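Local coordinates for protein purine nucleoside phosphorylase (PDB 5KO6) that probably catalyses the reversible phosphorolysis of purine nucleosides to a free base and ribose 1-phosphate, at residues G192-N197 against G220-P225; L114-A119 against M275-I280; P4-Y9 against P152-F157; V81-R86 against L100-M105. All coordinates share one frame; numbering follows the deposited sequence.

Read from the N terminus, the chain first enters interaction 3, where residues 4-9 wait for residues 152-157 and so close the longest loop but one. Nested inside that loop is interaction 4, a short closure of strand 78-84 against helix 95-108; the two touch through Arg103. Strand 112-121 then opens interaction 2, completed only by the C-terminal helix 259-283, so that the loops of interactions 2 and 3 cross. Interaction 1, between 192-197 and 220-225, is nested within interaction 2 and follows 3 and 4 in series. Interactions 1, 2 and 4 share the central sheet and converge on the bound ribose 1-phosphate, whereas interaction 3 ties peripheral loops together.

Interaction 1: G192-N197 against G220-P225. With R1P (1-O-phosphono-alpha-D-ribofuranose), chain C; CYT (6-aminopyrimidin-2(1H)-one), chain B.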
# COMPACT_ATOMS: atom_id res chain seq x y z
N GLY A 192 7.87 22.66 1.91
CA GLY A 192 7.34 21.58 2.73
C GLY A 192 7.48 20.21 2.10
O GLY A 192 7.81 20.06 0.92
N VAL A 193 7.19 19.21 2.94
CA VAL A 193 7.20 17.80 2.56
C VAL A 193 5.79 17.37 2.18
O VAL A 193 4.84 17.60 2.95
CB VAL A 193 7.74 16.93 3.71
CG1 VAL A 193 7.63 15.45 3.34
CG2 VAL A 193 9.16 17.32 4.03
N TYR A 194 5.65 16.73 1.02
CA TYR A 194 4.36 16.32 0.47
C TYR A 194 4.10 14.84 0.77
O TYR A 194 4.89 13.98 0.37
CB TYR A 194 4.37 16.54 -1.04
CG TYR A 194 3.10 16.21 -1.81
CD1 TYR A 194 2.85 14.90 -2.24
CD2 TYR A 194 2.20 17.21 -2.18
CE1 TYR A 194 1.72 14.61 -2.99
CE2 TYR A 194 1.06 16.93 -2.93
CZ TYR A 194 0.83 15.62 -3.33
OH TYR A 194 -0.27 15.33 -4.07
N ALA A 195 2.99 14.55 1.43
CA ALA A 195 2.56 13.16 1.62
C ALA A 195 1.63 12.77 0.48
O ALA A 195 0.64 13.45 0.21
CB ALA A 195 1.79 13.02 2.93
N PHE A 196 1.95 11.65 -0.17
CA PHE A 196 1.11 11.10 -1.24
C PHE A 196 0.09 10.14 -0.63
O PHE A 196 0.45 9.05 -0.18
CB PHE A 196 2.00 10.40 -2.26
CG PHE A 196 1.27 9.80 -3.45
CD1 PHE A 196 -0.00 10.24 -3.83
CD2 PHE A 196 1.87 8.80 -4.20
CE1 PHE A 196 -0.65 9.68 -4.93
CE2 PHE A 196 1.23 8.22 -5.30
CZ PHE A 196 -0.04 8.67 -5.67
N ASN A 197 -1.17 10.59 -0.58
CA ASN A 197 -2.32 9.75 -0.27
C ASN A 197 -2.89 9.27 -1.60
O ASN A 197 -3.36 10.08 -2.41
CB ASN A 197 -3.37 10.61 0.45
CG ASN A 197 -4.73 9.94 0.53
OD1 ASN A 197 -4.83 8.71 0.57
ND2 ASN A 197 -5.79 10.76 0.55
N GLY A 220 -1.67 15.17 -0.64
CA GLY A 220 -2.46 15.21 -1.86
C GLY A 220 -2.39 13.88 -2.57
O GLY A 220 -1.72 12.94 -2.11
N MET A 221 -3.07 13.80 -3.72
CA MET A 221 -3.30 12.54 -4.41
C MET A 221 -2.60 12.46 -5.75
O MET A 221 -3.01 11.67 -6.62
CB MET A 221 -4.81 12.32 -4.60
CG MET A 221 -5.62 12.53 -3.35
SD MET A 221 -7.38 12.34 -3.73
CE MET A 221 -8.08 12.92 -2.21
N SER A 222 -1.58 13.27 -5.97
CA SER A 222 -0.94 13.31 -7.28
C SER A 222 0.55 13.56 -7.09
O SER A 222 1.09 13.44 -5.98
CB SER A 222 -1.58 14.41 -8.14
OG SER A 222 -1.21 15.69 -7.66
N THR A 223 1.20 13.91 -8.20
CA THR A 223 2.51 14.55 -8.22
C THR A 223 3.66 13.59 -7.99
O THR A 223 4.57 13.53 -8.82
CB THR A 223 2.55 15.75 -7.27
OG1 THR A 223 1.57 16.70 -7.70
CG2 THR A 223 3.91 16.41 -7.25
N VAL A 224 3.65 12.85 -6.88
CA VAL A 224 4.77 11.93 -6.61
C VAL A 224 4.98 10.93 -7.73
O VAL A 224 6.15 10.70 -8.10
CB VAL A 224 4.61 11.30 -5.21
CG1 VAL A 224 5.55 10.10 -5.00
CG2 VAL A 224 4.81 12.36 -4.11
N PRO A 225 3.96 10.33 -8.35
CA PRO A 225 4.25 9.39 -9.46
C PRO A 225 5.00 10.06 -10.61
O PRO A 225 5.99 9.50 -11.11
CB PRO A 225 2.86 8.88 -9.87
CG PRO A 225 2.05 9.01 -8.59
CD PRO A 225 2.52 10.33 -8.00
C5 R1P C . -9.13 16.52 -4.93
O5 R1P C . -9.83 17.68 -4.60
C4 R1P C . -8.34 16.72 -6.22
O4 R1P C . -7.53 17.76 -6.08
C1 R1P C . -6.05 17.22 -6.35
C2 R1P C . -6.08 15.95 -5.92
O2 R1P C . -4.96 15.16 -6.47
C3 R1P C . -7.40 15.47 -6.48
O3 R1P C . -7.27 15.20 -7.81
O1 R1P C . -5.83 17.27 -7.69
P R1P C . -4.35 17.73 -8.21
O1P R1P C . -4.23 17.25 -9.64
O2P R1P C . -3.34 17.06 -7.31
O3P R1P C . -4.31 19.21 -8.13
N3 CYT B . -6.65 16.95 0.00
C4 CYT B . -7.21 18.15 0.22
N1 CYT B . -6.48 17.50 -2.30
C2 CYT B . -6.27 16.60 -1.25
O2 CYT B . -5.76 15.51 -1.49
N4 CYT B . -7.57 18.45 1.47
C5 CYT B . -7.43 19.08 -0.84
C6 CYT B . -7.06 18.72 -2.08
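Tyr194 and Phe196 both carry CG anti to the backbone N (chi1 -178° and -179°), and two residues apart on strand 189-196 they send their rings against the turn that leads from Gly220 into helix 224-232. The phenol of Tyr194 reaches into the turn: its OH accepts a nearly straight hydrogen bond from Ser222 N at 3.1 Å, while CD1 lies against Val224 CG2. Gly220 C lies 3.0 Å from Tyr194 OH, so the backbone passes directly beside the hydroxyl. The Phe196 ring is packed from several directions. Pro225 CD sits over one face, 4.1 Å from the ring centroid in a CH-pi contact, Gly220 O lies in plane at the edge, and Val224 CB approaches CD2 at 3.8 Å. Leu145 of a second subunit also packs on this ring.

Backbone bonds fix the parallel pairing of Phe196 with Gly220: Gly220 N donates to Ala195 O at 3.0 Å, and Asn197 N to Gly220 O at 2.9 Å. With the turn held in this way, Ser222 OG donates to O2P of the bound ribose 1-phosphate at 2.6 Å, and Met221 CG comes within 3.5 Å of O2 of the cytosine. Tyr194 is thus a second-shell residue behind Ser222, which binds the phosphate, and the contact belongs to the phosphate-binding part of the active site, where the parallel strands 189-196 and 218-220 run out into loops in the mixed-sheet alpha/beta fold of the phosphorylase superfamily.

Interaction 2: L114-A119 against M275-I280; sequences LITNLA and MWFKEI. With R1P (1-O-phosphono-alpha-D-ribofuranose), chain C; CYT (6-aminopyrimidin-2(1H)-one), chain B.
In the helix-on-sheet layer of the phosphorylase fold, Phe277 of helix 259-283 packs on Leu114 and Thr116 of strand 112-121 and supplies the main apolar link between them. The short segments run almost antiparallel, at 168°, with their axes 10.9 Å apart at closest approach, a spacing that the phenylalanine ring bridges. Phe277 and Thr116 reach for each other from opposite directions, and the methyl CG2 of Thr116 meets Phe277 CZ at 3.3 Å, a tight contact. That methyl is available because Thr116 places OG1 between its backbone N and carbonyl carbon (chi1 60°), leaving CG2 anti to the carbonyl carbon; OG1 is hydrogen-bonded to Gly34 N. Leu114 CB approaches CE2 of the same ring at 3.7 Å. One helical turn further on, Ile280 CG2 comes to 4.2 Å from Leu114 CD1, a looser apolar contact.

Further along, the strand leaves the helix segment and enters the active site, where Leu118 N donates to O3P of ribose 1-phosphate at 2.7 Å with an angle of 160°. Within four residues the strand thus passes from apolar packing to a backbone bond with the phosphate. Around them, strand 112-121 pairs in parallel with strands 29-32 and 236-246; Val240 of the latter also touches Phe277, and Ile280 packs on Ala176 and Ile179 of helix 170-182.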
# COMPACT_ATOMS: atom_id res chain seq x y z
N LEU A 114 7.53 21.22 -14.74
CA LEU A 114 6.90 22.07 -13.74
C LEU A 114 5.53 21.51 -13.42
O LEU A 114 4.73 21.26 -14.34
CB LEU A 114 6.77 23.50 -14.26
CG LEU A 114 8.03 24.13 -14.87
CD1 LEU A 114 7.72 25.53 -15.37
CD2 LEU A 114 9.19 24.16 -13.85
N ILE A 115 5.23 21.32 -12.14
CA ILE A 115 4.02 20.65 -11.69
C ILE A 115 3.32 21.50 -10.65
O ILE A 115 3.96 22.03 -9.74
CB ILE A 115 4.35 19.27 -11.09
CG1 ILE A 115 5.16 18.42 -12.06
CG2 ILE A 115 3.06 18.55 -10.68
CD1 ILE A 115 5.64 17.11 -11.45
N THR A 116 1.99 21.64 -10.77
CA THR A 116 1.18 22.18 -9.69
C THR A 116 0.14 21.15 -9.25
O THR A 116 -0.23 20.25 -9.99
CB THR A 116 0.48 23.49 -10.06
OG1 THR A 116 -0.39 23.31 -11.19
CG2 THR A 116 1.52 24.57 -10.38
N ASN A 117 -0.32 21.31 -8.01
CA ASN A 117 -1.41 20.50 -7.50
C ASN A 117 -2.16 21.28 -6.43
O ASN A 117 -1.67 22.29 -5.93
CB ASN A 117 -0.91 19.15 -6.93
CG ASN A 117 0.03 19.33 -5.73
OD1 ASN A 117 -0.36 19.84 -4.68
ND2 ASN A 117 1.27 18.89 -5.89
N LEU A 118 -3.36 20.79 -6.10
CA LEU A 118 -4.12 21.25 -4.95
C LEU A 118 -3.94 20.22 -3.84
O LEU A 118 -3.98 19.01 -4.09
CB LEU A 118 -5.61 21.37 -5.28
CG LEU A 118 -6.12 22.69 -5.87
CD1 LEU A 118 -6.20 23.79 -4.82
CD2 LEU A 118 -5.29 23.15 -7.04
N ALA A 119 -3.71 20.69 -2.62
CA ALA A 119 -3.37 19.80 -1.53
C ALA A 119 -3.99 20.29 -0.23
O ALA A 119 -4.38 21.45 -0.09
CB ALA A 119 -1.85 19.70 -1.35
N MET A 275 0.68 33.66 -13.72
CA MET A 275 1.70 34.67 -13.93
C MET A 275 3.05 34.23 -13.36
O MET A 275 4.10 34.45 -13.97
CB MET A 275 1.26 35.97 -13.27
CG MET A 275 2.17 37.12 -13.58
SD MET A 275 2.25 38.24 -12.19
CE MET A 275 3.03 37.15 -10.99
N TRP A 276 3.02 33.63 -12.17
CA TRP A 276 4.23 33.12 -11.54
C TRP A 276 4.92 32.09 -12.42
O TRP A 276 6.13 32.18 -12.68
CB TRP A 276 3.82 32.48 -10.22
CG TRP A 276 4.91 32.14 -9.26
CD1 TRP A 276 6.23 32.52 -9.30
CD2 TRP A 276 4.76 31.35 -8.08
NE1 TRP A 276 6.90 32.01 -8.21
CE2 TRP A 276 6.01 31.29 -7.44
CE3 TRP A 276 3.67 30.69 -7.50
CZ2 TRP A 276 6.21 30.58 -6.26
CZ3 TRP A 276 3.87 29.99 -6.32
CH2 TRP A 276 5.12 29.94 -5.71
N PHE A 277 4.16 31.10 -12.88
CA PHE A 277 4.75 30.04 -13.70
C PHE A 277 5.19 30.56 -15.06
O PHE A 277 6.20 30.09 -15.60
CB PHE A 277 3.81 28.84 -13.81
CG PHE A 277 4.05 27.81 -12.75
CD1 PHE A 277 4.02 28.17 -11.42
CD2 PHE A 277 4.33 26.51 -13.08
CE1 PHE A 277 4.26 27.23 -10.43
CE2 PHE A 277 4.57 25.56 -12.10
CZ PHE A 277 4.55 25.94 -10.78
N LYS A 278 4.48 31.53 -15.63
CA LYS A 278 4.96 32.14 -16.87
C LYS A 278 6.33 32.78 -16.67
O LYS A 278 7.23 32.61 -17.50
CB LYS A 278 3.94 33.17 -17.38
CG LYS A 278 4.36 33.92 -18.64
CD LYS A 278 3.22 34.83 -19.09
CE LYS A 278 3.62 35.68 -20.28
NZ LYS A 278 2.51 36.57 -20.70
N GLU A 279 6.51 33.48 -15.55
CA GLU A 279 7.80 34.10 -15.28
C GLU A 279 8.87 33.05 -14.99
O GLU A 279 10.02 33.21 -15.41
CB GLU A 279 7.67 35.13 -14.15
CG GLU A 279 8.96 35.86 -13.77
CD GLU A 279 9.39 36.91 -14.78
OE1 GLU A 279 8.73 37.05 -15.84
OE2 GLU A 279 10.40 37.59 -14.52
N ILE A 280 8.52 31.98 -14.28
CA ILE A 280 9.47 30.89 -14.04
C ILE A 280 9.97 30.33 -15.37
O ILE A 280 11.18 30.20 -15.59
CB ILE A 280 8.85 29.80 -13.16
CG1 ILE A 280 8.62 30.33 -11.75
CG2 ILE A 280 9.72 28.53 -13.16
CD1 ILE A 280 7.71 29.44 -10.89
C5 R1P C . -9.13 16.52 -4.93
O5 R1P C . -9.83 17.68 -4.60
C4 R1P C . -8.34 16.72 -6.22
O4 R1P C . -7.53 17.76 -6.08
C1 R1P C . -6.05 17.22 -6.35
C2 R1P C . -6.08 15.95 -5.92
O2 R1P C . -4.96 15.16 -6.47
C3 R1P C . -7.40 15.47 -6.48
O3 R1P C . -7.27 15.20 -7.81
O1 R1P C . -5.83 17.27 -7.69
P R1P C . -4.35 17.73 -8.21
O1P R1P C . -4.23 17.25 -9.64
O2P R1P C . -3.34 17.06 -7.31
O3P R1P C . -4.31 19.21 -8.13
N3 CYT B . -6.65 16.95 0.00
C4 CYT B . -7.21 18.15 0.22
N1 CYT B . -6.48 17.50 -2.30
C2 CYT B . -6.27 16.60 -1.25
O2 CYT B . -5.76 15.51 -1.49
N4 CYT B . -7.57 18.45 1.47
C5 CYT B . -7.43 19.08 -0.84
C6 CYT B . -7.06 18.72 -2.08

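Interaction 3: P4-Y9 against P152-F157; sequences PVVANY and PNQDEF
Gln154 lies against residues 6-8 along most of its length, and its side chain can be followed outward from the backbone. CB is near Ala7 O, and CG is nearer still to that oxygen, at 3.5 Å. A bend at chi2 (-56°) then turns the amide along the 4-9 segment: CD faces CA and CB of Asn8, OE1 comes to 3.4 Å from Asn8 CB, and NE2 points to the other side, meeting Val6 CG1 at 3.5 Å. At its tip, OE1 accepts a hydrogen bond of 2.6 Å from a water molecule. The same water accepts from Tyr9 N and donates to Glu156 OE1 at 2.7 Å, so it joins three residues where no direct hydrogen bond spans the two segments.

These loops flank the start of helix 9-22. Ala7 is the centre of an inverse gamma turn, and Asn8 is the N-cap, its OD1 accepting from the backbone N of Asn11. Beyond the cap, Tyr9 lays one ring face against Glu156, whose CG stands 4.0 Å from the ring centroid in a CH-pi contact; the carboxylate plane is turned only 16° from that of the ring. Phe157 approaches from another direction, with CE2 at 3.6 Å from Tyr9 CA and CZ near the edge of the tyrosine ring. Behind these loops lies helix 95-108: Arg103 packs on both Gln154 and Phe157, and its NH1 donates to Ala7 O.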
# COMPACT_ATOMS: atom_id res chain seq x y z
N PRO A 4 -3.13 -2.27 -21.00
CA PRO A 4 -2.31 -1.15 -21.50
C PRO A 4 -0.89 -1.53 -21.93
O PRO A 4 -0.30 -2.48 -21.41
CB PRO A 4 -2.23 -0.20 -20.30
CG PRO A 4 -3.40 -0.56 -19.45
CD PRO A 4 -3.54 -2.03 -19.60
N VAL A 5 -0.35 -0.76 -22.87
CA VAL A 5 0.97 -1.05 -23.41
C VAL A 5 2.05 -0.68 -22.39
O VAL A 5 1.84 0.11 -21.47
CB VAL A 5 1.17 -0.32 -24.75
CG1 VAL A 5 -0.09 -0.46 -25.61
CG2 VAL A 5 1.52 1.15 -24.54
N VAL A 6 3.22 -1.30 -22.54
CA VAL A 6 4.34 -1.05 -21.64
C VAL A 6 4.98 0.29 -21.98
O VAL A 6 5.09 0.66 -23.16
CB VAL A 6 5.35 -2.20 -21.72
CG1 VAL A 6 6.60 -1.92 -20.87
CG2 VAL A 6 4.69 -3.49 -21.27
N ALA A 7 5.39 1.05 -20.95
CA ALA A 7 6.05 2.34 -21.15
C ALA A 7 7.53 2.15 -21.47
O ALA A 7 8.43 2.61 -20.77
CB ALA A 7 5.86 3.22 -19.92
N ASN A 8 7.77 1.42 -22.55
CA ASN A 8 9.12 1.08 -22.97
C ASN A 8 9.64 2.05 -24.03
O ASN A 8 8.95 2.97 -24.48
CB ASN A 8 9.23 -0.39 -23.39
CG ASN A 8 8.41 -0.73 -24.61
OD1 ASN A 8 8.05 0.15 -25.40
ND2 ASN A 8 8.13 -2.01 -24.80
N TYR A 9 10.90 1.83 -24.40
CA TYR A 9 11.58 2.71 -25.34
C TYR A 9 10.89 2.73 -26.70
O TYR A 9 10.68 3.80 -27.28
CB TYR A 9 13.00 2.20 -25.47
CG TYR A 9 13.99 3.06 -26.23
CD1 TYR A 9 14.09 4.42 -25.99
CD2 TYR A 9 14.86 2.48 -27.13
CE1 TYR A 9 15.03 5.19 -26.66
CE2 TYR A 9 15.79 3.23 -27.80
CZ TYR A 9 15.88 4.58 -27.57
OH TYR A 9 16.83 5.31 -28.25
N PRO A 152 9.16 -4.31 -14.46
CA PRO A 152 10.50 -4.38 -15.05
C PRO A 152 11.05 -2.97 -15.21
O PRO A 152 10.30 -2.03 -15.49
CB PRO A 152 10.27 -5.04 -16.41
CG PRO A 152 8.82 -4.95 -16.68
CD PRO A 152 8.10 -4.80 -15.36
N ASN A 153 12.36 -2.83 -15.02
CA ASN A 153 12.98 -1.54 -15.31
C ASN A 153 13.14 -1.34 -16.80
O ASN A 153 13.54 -2.25 -17.53
CB ASN A 153 14.35 -1.41 -14.65
CG ASN A 153 14.86 0.02 -14.72
OD1 ASN A 153 14.18 0.95 -14.25
ND2 ASN A 153 16.01 0.21 -15.34
N GLN A 154 12.86 -0.11 -17.25
CA GLN A 154 13.12 0.28 -18.64
C GLN A 154 14.48 0.98 -18.65
O GLN A 154 14.59 2.18 -18.39
CB GLN A 154 11.99 1.17 -19.16
CG GLN A 154 10.62 0.52 -19.07
CD GLN A 154 10.56 -0.83 -19.79
OE1 GLN A 154 11.26 -1.06 -20.77
NE2 GLN A 154 9.71 -1.73 -19.29
N ASP A 155 15.51 0.19 -18.95
CA ASP A 155 16.89 0.64 -18.78
C ASP A 155 17.23 1.85 -19.65
O ASP A 155 18.07 2.67 -19.26
CB ASP A 155 17.86 -0.49 -19.11
CG ASP A 155 17.70 -1.70 -18.18
OD1 ASP A 155 17.48 -1.51 -16.96
OD2 ASP A 155 17.82 -2.84 -18.66
N GLU A 156 16.60 1.97 -20.82
CA GLU A 156 16.90 3.09 -21.70
C GLU A 156 16.50 4.42 -21.08
O GLU A 156 16.97 5.47 -21.52
CB GLU A 156 16.17 2.92 -23.04
CG GLU A 156 16.61 1.74 -23.87
CD GLU A 156 15.88 0.46 -23.54
OE1 GLU A 156 15.17 0.39 -22.50
OE2 GLU A 156 16.02 -0.51 -24.31
N PHE A 157 15.62 4.40 -20.07
CA PHE A 157 15.19 5.63 -19.43
C PHE A 157 15.93 5.93 -18.13
O PHE A 157 16.22 7.10 -17.86
CB PHE A 157 13.66 5.63 -19.22
CG PHE A 157 12.91 5.75 -20.51
CD1 PHE A 157 12.83 6.97 -21.16
CD2 PHE A 157 12.34 4.64 -21.12
CE1 PHE A 157 12.17 7.10 -22.36
CE2 PHE A 157 11.67 4.77 -22.34
CZ PHE A 157 11.60 5.99 -22.96
O HOH W 1 12.55 0.03 -22.80

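Interaction 4: V81-R86 against L100-M105; sequences VAMQGR and LPIRVM. With R1P (1-O-phosphono-alpha-D-ribofuranose), chain C.
A beta-alpha-beta crossover runs from strand 78-84 through helix 95-108 to strand 112-121, both strands lying parallel to 29-32, and Met83 reaches from the first strand to the helix. The short segments run nearly antiparallel, at 165°, and their axes approach to 10.5 Å. Met83 is bent at chi3 (75°), which swings its methyl onto the proline ring: CE meets Pro101 CB at 3.5 Å, and the two side chains cross at about a right angle. Nearer the backbone, Met83 CG touches Met105 CE at 3.7 Å. Met105 has an extended chain beyond CG, so its methyl reaches across to the strand, while its own CG lies 4.0 Å from Val81 CG1. All the touching residues are buried, and no hydrogen bond crosses between the segments.

Past the strand, Gly85 adopts backbone angles that favour glycine, and the next residue, Arg86, reaches the phosphate. Arg86 has several partners: a salt bridge from NH2 to Glu226, a hydrogen bond from NH1 to Thr116 O, and a weak one from NH1 to O1P of ribose 1-phosphate, 3.0 Å long and bent to 121°.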
# COMPACT_ATOMS: atom_id res chain seq x y z
N VAL A 81 5.63 21.72 -23.65
CA VAL A 81 4.58 20.73 -23.85
C VAL A 81 3.82 20.57 -22.53
O VAL A 81 4.43 20.41 -21.47
CB VAL A 81 5.14 19.38 -24.36
CG1 VAL A 81 6.22 18.81 -23.42
CG2 VAL A 81 4.03 18.38 -24.60
N ALA A 82 2.49 20.62 -22.61
CA ALA A 82 1.62 20.51 -21.44
C ALA A 82 0.71 19.30 -21.56
O ALA A 82 0.24 18.97 -22.65
CB ALA A 82 0.74 21.75 -21.31
N MET A 83 0.46 18.64 -20.42
CA MET A 83 -0.61 17.66 -20.33
C MET A 83 -1.87 18.40 -19.90
O MET A 83 -1.92 18.96 -18.79
CB MET A 83 -0.27 16.57 -19.33
CG MET A 83 0.88 15.70 -19.79
SD MET A 83 1.21 14.24 -18.78
CE MET A 83 -0.14 13.16 -19.26
N GLN A 84 -2.87 18.44 -20.77
CA GLN A 84 -4.16 19.06 -20.45
C GLN A 84 -5.11 17.93 -20.09
O GLN A 84 -5.67 17.27 -20.97
CB GLN A 84 -4.67 19.87 -21.64
CG GLN A 84 -5.93 20.64 -21.33
CD GLN A 84 -6.35 21.49 -22.50
OE1 GLN A 84 -6.47 21.01 -23.62
NE2 GLN A 84 -6.56 22.77 -22.24
N GLY A 85 -5.31 17.71 -18.80
CA GLY A 85 -6.02 16.53 -18.35
C GLY A 85 -5.04 15.55 -17.75
O GLY A 85 -4.54 14.64 -18.42
N ARG A 86 -4.74 15.75 -16.47
CA ARG A 86 -3.73 14.98 -15.78
C ARG A 86 -4.24 13.56 -15.49
O ARG A 86 -5.43 13.34 -15.28
CB ARG A 86 -3.44 15.70 -14.47
CG ARG A 86 -2.62 14.95 -13.49
CD ARG A 86 -2.50 15.82 -12.27
NE ARG A 86 -1.17 15.79 -11.71
CZ ARG A 86 -0.69 16.73 -10.91
NH1 ARG A 86 -1.45 17.78 -10.58
NH2 ARG A 86 0.54 16.62 -10.45
N LEU A 100 4.26 6.47 -19.42
CA LEU A 100 4.48 6.69 -20.85
C LEU A 100 4.48 8.16 -21.23
O LEU A 100 5.42 8.60 -21.91
CB LEU A 100 3.55 5.82 -21.71
CG LEU A 100 3.90 6.04 -23.19
CD1 LEU A 100 4.02 4.74 -23.97
CD2 LEU A 100 2.89 6.97 -23.84
N PRO A 101 3.51 8.98 -20.82
CA PRO A 101 3.55 10.39 -21.25
C PRO A 101 4.78 11.14 -20.80
O PRO A 101 5.30 11.98 -21.54
CB PRO A 101 2.24 10.97 -20.69
CG PRO A 101 1.33 9.77 -20.64
CD PRO A 101 2.23 8.67 -20.14
N ILE A 102 5.30 10.85 -19.60
CA ILE A 102 6.49 11.54 -19.12
C ILE A 102 7.70 11.10 -19.91
O ILE A 102 8.59 11.90 -20.23
CB ILE A 102 6.69 11.28 -17.62
CG1 ILE A 102 5.44 11.64 -16.81
CG2 ILE A 102 7.93 12.03 -17.10
CD1 ILE A 102 5.00 13.07 -16.96
N ARG A 103 7.78 9.81 -20.24
CA ARG A 103 8.89 9.32 -21.05
C ARG A 103 8.83 9.84 -22.47
O ARG A 103 9.88 10.09 -23.08
CB ARG A 103 8.94 7.79 -20.99
CG ARG A 103 9.36 7.32 -19.62
CD ARG A 103 9.33 5.81 -19.45
NE ARG A 103 9.89 5.51 -18.13
CZ ARG A 103 9.74 4.37 -17.47
NH1 ARG A 103 9.09 3.36 -18.03
NH2 ARG A 103 10.26 4.24 -16.26
N VAL A 104 7.63 10.04 -23.01
CA VAL A 104 7.48 10.73 -24.29
C VAL A 104 8.00 12.16 -24.20
O VAL A 104 8.72 12.63 -25.09
CB VAL A 104 6.02 10.65 -24.78
CG1 VAL A 104 5.81 11.58 -25.98
CG2 VAL A 104 5.68 9.21 -25.12
N MET A 105 7.65 12.88 -23.12
CA MET A 105 8.23 14.20 -22.90
C MET A 105 9.75 14.15 -22.96
O MET A 105 10.39 14.98 -23.62
CB MET A 105 7.80 14.74 -21.53
CG MET A 105 6.42 15.29 -21.47
SD MET A 105 6.21 16.07 -19.85
CE MET A 105 4.49 16.57 -19.96
C5 R1P C . -9.13 16.52 -4.93
O5 R1P C . -9.83 17.68 -4.60
C4 R1P C . -8.34 16.72 -6.22
O4 R1P C . -7.53 17.76 -6.08
C1 R1P C . -6.05 17.22 -6.35
C2 R1P C . -6.08 15.95 -5.92
O2 R1P C . -4.96 15.16 -6.47
C3 R1P C . -7.40 15.47 -6.48
O3 R1P C . -7.27 15.20 -7.81
O1 R1P C . -5.83 17.27 -7.69
P R1P C . -4.35 17.73 -8.21
O1P R1P C . -4.23 17.25 -9.64
O2P R1P C . -3.34 17.06 -7.31
O3P R1P C . -4.31 19.21 -8.13